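Local coordinates for protein putative drug/sodium antiporter (Escherichia coli, PDB 4Z3N) that probably moves the genotoxin colibactin or a precursor across the cell membrane, as an antiporter of the MATE family, at residues Gln267-Val272 and Leu407-Arg412. Residues are numbered along the deposited sequence; the frame is centred on the assembly and turned at random.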
# COMPACT_ATOMS: atom_id res chain seq x y z
N GLN A 267 3.81 -1.87 -6.97
CA GLN A 267 4.61 -1.59 -5.78
C GLN A 267 6.06 -1.44 -6.20
O GLN A 267 6.79 -0.56 -5.72
CB GLN A 267 4.52 -2.72 -4.76
CG GLN A 267 3.17 -3.32 -4.61
CD GLN A 267 2.31 -2.52 -3.70
OE1 GLN A 267 2.13 -1.31 -3.90
NE2 GLN A 267 1.80 -3.16 -2.65
N LEU A 268 6.46 -2.33 -7.09
CA LEU A 268 7.82 -2.39 -7.57
C LEU A 268 8.18 -1.06 -8.24
O LEU A 268 9.13 -0.39 -7.84
CB LEU A 268 7.98 -3.58 -8.50
CG LEU A 268 9.37 -4.10 -8.84
CD1 LEU A 268 10.26 -4.15 -7.59
CD2 LEU A 268 9.25 -5.48 -9.48
N ILE A 269 7.38 -0.69 -9.25
CA ILE A 269 7.55 0.56 -9.98
C ILE A 269 7.62 1.78 -9.07
O ILE A 269 8.40 2.72 -9.31
CB ILE A 269 6.39 0.76 -10.98
CG1 ILE A 269 6.43 -0.33 -12.06
CG2 ILE A 269 6.44 2.17 -11.59
CD1 ILE A 269 5.18 -0.38 -12.93
N ILE A 270 6.80 1.79 -8.02
CA ILE A 270 6.83 2.88 -7.07
C ILE A 270 8.16 2.84 -6.31
O ILE A 270 8.81 3.87 -6.15
CB ILE A 270 5.66 2.83 -6.08
CG1 ILE A 270 4.35 3.13 -6.80
CG2 ILE A 270 5.85 3.83 -4.96
CD1 ILE A 270 3.11 2.92 -5.93
N ALA A 271 8.57 1.66 -5.87
CA ALA A 271 9.86 1.52 -5.20
C ALA A 271 11.02 1.95 -6.12
O ALA A 271 11.94 2.63 -5.67
CB ALA A 271 10.06 0.08 -4.73
N VAL A 272 10.97 1.57 -7.40
CA VAL A 272 12.03 1.94 -8.35
C VAL A 272 12.10 3.44 -8.58
O VAL A 272 13.17 4.01 -8.80
CB VAL A 272 11.84 1.27 -9.71
CG1 VAL A 272 12.85 1.80 -10.71
CG2 VAL A 272 11.95 -0.23 -9.60
N LEU A 407 -0.09 0.95 -16.69
CA LEU A 407 0.11 2.11 -17.56
C LEU A 407 0.10 3.44 -16.80
O LEU A 407 0.92 4.32 -17.06
CB LEU A 407 -0.95 2.14 -18.66
CG LEU A 407 -0.88 3.40 -19.52
CD1 LEU A 407 0.51 3.57 -20.18
CD2 LEU A 407 -2.04 3.44 -20.55
N LEU A 408 -0.82 3.59 -15.85
CA LEU A 408 -0.95 4.84 -15.12
C LEU A 408 0.15 4.97 -14.07
O LEU A 408 0.64 6.07 -13.79
CB LEU A 408 -2.33 4.94 -14.48
CG LEU A 408 -3.46 5.25 -15.47
CD1 LEU A 408 -4.83 4.95 -14.88
CD2 LEU A 408 -3.37 6.68 -15.97
N THR A 409 0.56 3.86 -13.49
CA THR A 409 1.63 3.89 -12.51
C THR A 409 2.98 4.18 -13.19
O THR A 409 3.84 4.86 -12.63
CB THR A 409 1.69 2.57 -11.75
OG1 THR A 409 0.41 2.34 -11.15
CG2 THR A 409 2.73 2.64 -10.65
N LEU A 410 3.16 3.67 -14.40
CA LEU A 410 4.38 3.91 -15.16
C LEU A 410 4.45 5.34 -15.61
O LEU A 410 5.52 5.96 -15.62
CB LEU A 410 4.44 2.99 -16.37
CG LEU A 410 4.79 1.54 -16.07
CD1 LEU A 410 4.71 0.72 -17.35
CD2 LEU A 410 6.17 1.48 -15.46
N MET A 411 3.30 5.86 -15.99
CA MET A 411 3.17 7.23 -16.44
C MET A 411 3.45 8.18 -15.29
O MET A 411 3.94 9.27 -15.51
CB MET A 411 1.77 7.47 -17.01
CG MET A 411 1.62 8.77 -17.78
SD MET A 411 2.44 8.72 -19.39
CE MET A 411 2.80 6.96 -19.48
N ARG A 412 3.11 7.77 -14.07
CA ARG A 412 3.34 8.63 -12.91
C ARG A 412 4.78 8.59 -12.38
O ARG A 412 5.36 9.63 -12.10
CB ARG A 412 2.36 8.30 -11.77
CG ARG A 412 2.27 9.42 -10.73
CD ARG A 412 1.27 9.19 -9.60
NE ARG A 412 1.45 7.92 -8.89
CZ ARG A 412 0.60 6.89 -8.95
NH1 ARG A 412 -0.49 6.98 -9.70
NH2 ARG A 412 0.85 5.76 -8.27
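With CG1 anti to its carbonyl carbon (chi1 -65°) and CD1 extended beyond it, Ile269 reaches from helix 250-284 towards the surface of helix 402-413, while its CG2 branch stands anti to the backbone N. Thr409 sets OG1 anti to its carbonyl carbon (chi1 -56°), which leaves CG2 anti to the backbone N and facing across the interface; OG1 lies back against its own helix, hydrogen-bonded to the carbonyl of Ser405 one turn earlier. Leu410 likewise holds CG anti to the carbonyl carbon, beside the backbone N. With its hydroxyl satisfied within the helix, Thr409 presents its methyl to the isoleucines.

Ile269 splits its branches between two neighbours. Its CG2 meets the Thr409 methyl, CG2, at 3.9 Å, the two side chains crossing obliquely. The Ile269 and Leu410 side chains cross at about a right angle, with CD1 of Ile269 3.3 Å from CD2 of Leu410. The CA atoms of Ile269 and Leu410 are 6.9 Å apart, the nearest pair in the register.

Alongside, Ile270 places CG1 4.2 Å from CG2 of Thr409. Its CD1 arrives at the edge of the Arg412 guanidinium, near the group's plane, 4.3 Å from NH2. The charge looks elsewhere for its polar partner: NH1 of Arg412 is hydrogen-bonded to Ser389 OG on helix 382-399, and a bound monoolein touches both Arg412 and Ile270.

The segment axes approach to 9.7 Å and run in the same direction, 1° apart. Val406 and His413 also touch Ile269, so its side chain sits among Val406, Thr409, Leu410 and His413, a knobs-into-holes insertion. It joins two predicted transmembrane helices, both segments falling in the second MatE family region, as expected of helix-bundle packing in the C-terminal half of the MATE fold.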